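Local coordinates for UPF0147 protein Ta0600 (Thermoplasma acidophilum DSM 1728, PDB 2QSB) that is of unknown function but folds as a compact, single-chain four-helix bundle belonging to the uncharacterised UPF0147 family, at residues 16-21 against 78-83. Numbering follows the deposited sequence. Where two conformers were deposited one is given.
Sequences MYLLDE and LYTIIS
Thr80 hydrogen-bonds through OG1 to the carbonyl O of Thr76, one turn back on its own helix, and meets Leu18 across the interface with its methyl instead. With OG1 lying beside the backbone N (chi1 -61°) and the methyl thereby anti to that N, Thr80 CG2 comes within 3.9 Å of Leu18 CD1, the two side chains crossing at about a right angle. No hydrogen bond joins the two segments, whose contact illustrates how helices can meet through aliphatic carbons. Ile81 points toward helix 6-23 and fits between Leu18 and Leu19. Ile81 CG1 lies 3.7 Å from Leu18 CB, the two side chains passing one another in opposite directions. Leu19 meets the same isoleucine at a slant, its CD2 3.9 Å from Ile81 CD1 and its CG 4.1 Å from the CG2 branch of Ile81. Beyond this pair, Ile81 also packs on Val15 and Leu22 of helix 6-23 and on Leu61 of helix 50-65, and Leu19 on Ser39 and Leu43 of helix 30-43. The segment axes approach to 10.0 Å and run nearly antiparallel, at 156°; the contact thus pairs the first and last helices, 6-23 and 72-88, of a four-helix bundle.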
loop_
_atom_site.group_PDB
_atom_site.type_symbol
_atom_site.label_atom_id
_atom_site.label_comp_id
_atom_site.label_asym_id
_atom_site.label_seq_id
_atom_site.Cartn_x
_atom_site.Cartn_y
_atom_site.Cartn_z
HETATM N N MSE A 16 -2.968 -6.592 -0.027
HETATM C CA MSE A 16 -4.376 -6.186 -0.176
HETATM C C MSE A 16 -5.070 -6.083 1.162
HETATM O O MSE A 16 -5.806 -5.125 1.406
HETATM C CB MSE A 16 -5.085 -7.167 -1.103
HETATM C CG MSE A 16 -4.694 -7.040 -2.578
HETATM SE SE MSE A 16 -5.180 -5.321 -3.412
HETATM C CE MSE A 16 -7.055 -5.479 -3.191
ATOM N N TYR A 17 -4.829 -7.053 2.040
ATOM C CA TYR A 17 -5.443 -7.032 3.361
ATOM C C TYR A 17 -4.944 -5.820 4.161
ATOM O O TYR A 17 -5.740 -5.085 4.762
ATOM C CB TYR A 17 -5.078 -8.324 4.109
ATOM C CG TYR A 17 -5.407 -8.250 5.572
ATOM C CD1 TYR A 17 -6.726 -8.263 6.023
ATOM C CD2 TYR A 17 -4.394 -8.094 6.501
ATOM C CE1 TYR A 17 -7.014 -8.162 7.384
ATOM C CE2 TYR A 17 -4.675 -7.997 7.843
ATOM C CZ TYR A 17 -5.973 -8.031 8.273
ATOM O OH TYR A 17 -6.234 -7.907 9.625
ATOM N N LEU A 18 -3.629 -5.581 4.143
ATOM C CA LEU A 18 -3.084 -4.480 4.920
ATOM C C LEU A 18 -3.536 -3.127 4.372
ATOM O O LEU A 18 -3.785 -2.199 5.155
ATOM C CB LEU A 18 -1.554 -4.557 4.963
ATOM C CG LEU A 18 -0.975 -5.748 5.746
ATOM C CD1 LEU A 18 0.527 -5.819 5.523
ATOM C CD2 LEU A 18 -1.295 -5.663 7.245
ATOM N N LEU A 19 -3.630 -2.977 3.043
ATOM C CA LEU A 19 -4.157 -1.733 2.482
ATOM C C LEU A 19 -5.603 -1.558 2.831
ATOM O O LEU A 19 -6.043 -0.434 3.103
ATOM C CB LEU A 19 -3.986 -1.730 0.961
ATOM C CG LEU A 19 -2.572 -1.409 0.491
ATOM C CD1 LEU A 19 -2.482 -1.708 -0.989
ATOM C CD2 LEU A 19 -2.238 0.059 0.758
ATOM N N ASP A 20 -6.375 -2.644 2.834
ATOM C CA ASP A 20 -7.765 -2.511 3.242
ATOM C C ASP A 20 -7.883 -2.041 4.685
ATOM O O ASP A 20 -8.666 -1.113 4.986
ATOM C CB ASP A 20 -8.547 -3.786 3.001
ATOM C CG ASP A 20 -10.033 -3.510 3.054
ATOM O OD1 ASP A 20 -10.557 -2.988 2.042
ATOM O OD2 ASP A 20 -10.642 -3.769 4.104
ATOM N N GLU A 21 -7.125 -2.669 5.576
ATOM C CA GLU A 21 -7.102 -2.230 6.958
ATOM C C GLU A 21 -6.714 -0.754 7.078
ATOM O O GLU A 21 -7.339 -0.004 7.817
ATOM C CB GLU A 21 -6.129 -3.110 7.753
ATOM C CG GLU A 21 -6.623 -4.544 7.970
ATOM C CD GLU A 21 -7.860 -4.606 8.840
ATOM O OE1 GLU A 21 -7.697 -4.430 10.062
ATOM O OE2 GLU A 21 -8.979 -4.826 8.324
ATOM N N LEU A 78 2.673 1.821 6.710
ATOM C CA LEU A 78 3.051 2.120 5.343
ATOM C C LEU A 78 4.338 1.390 4.964
ATOM O O LEU A 78 4.405 0.771 3.904
ATOM C CB LEU A 78 3.190 3.623 5.145
ATOM C CG LEU A 78 1.867 4.419 5.120
ATOM C CD1 LEU A 78 2.142 5.878 5.359
ATOM C CD2 LEU A 78 1.181 4.239 3.767
ATOM N N TYR A 79 5.360 1.425 5.819
ATOM C CA TYR A 79 6.600 0.726 5.513
ATOM C C TYR A 79 6.422 -0.781 5.395
ATOM O O TYR A 79 7.087 -1.418 4.584
ATOM C CB TYR A 79 7.680 1.042 6.536
ATOM C CG TYR A 79 8.231 2.433 6.448
ATOM C CD1 TYR A 79 8.625 2.982 5.226
ATOM C CD2 TYR A 79 8.407 3.181 7.607
ATOM C CE1 TYR A 79 9.139 4.288 5.153
ATOM C CE2 TYR A 79 8.945 4.464 7.552
ATOM C CZ TYR A 79 9.302 5.000 6.328
ATOM O OH TYR A 79 9.821 6.283 6.271
ATOM N N THR A 80 5.521 -1.362 6.190
ATOM C CA THR A 80 5.250 -2.798 6.083
ATOM C C THR A 80 4.713 -3.141 4.688
ATOM O O THR A 80 5.179 -4.097 4.037
ATOM C CB THR A 80 4.233 -3.196 7.167
ATOM O OG1 THR A 80 4.807 -2.900 8.439
ATOM C CG2 THR A 80 3.855 -4.668 7.103
ATOM N N ILE A 81 3.746 -2.341 4.203
ATOM C CA ILE A 81 3.176 -2.580 2.881
ATOM C C ILE A 81 4.225 -2.341 1.788
ATOM O O ILE A 81 4.361 -3.166 0.859
ATOM C CB ILE A 81 1.935 -1.705 2.683
ATOM C CG1 ILE A 81 0.837 -2.098 3.663
ATOM C CG2 ILE A 81 1.437 -1.834 1.255
ATOM C CD1 ILE A 81 -0.227 -1.018 3.864
ATOM N N ILE A 82 4.958 -1.230 1.897
ATOM C CA ILE A 82 6.022 -0.935 0.941
ATOM C C ILE A 82 7.000 -2.112 0.872
ATOM O O ILE A 82 7.409 -2.511 -0.224
ATOM C CB ILE A 82 6.754 0.338 1.347
ATOM C CG1 ILE A 82 5.874 1.564 1.070
ATOM C CG2 ILE A 82 8.133 0.453 0.671
ATOM C CD1 ILE A 82 6.356 2.860 1.722
ATOM N N SER A 83 7.354 -2.671 2.028
ATOM C CA SER A 83 8.348 -3.734 2.100
ATOM C C SER A 83 7.911 -5.021 1.401
ATOM O O SER A 83 8.731 -5.740 0.816
ATOM C CB SER A 83 8.687 -4.005 3.553
ATOM O OG SER A 83 9.310 -2.865 4.123
#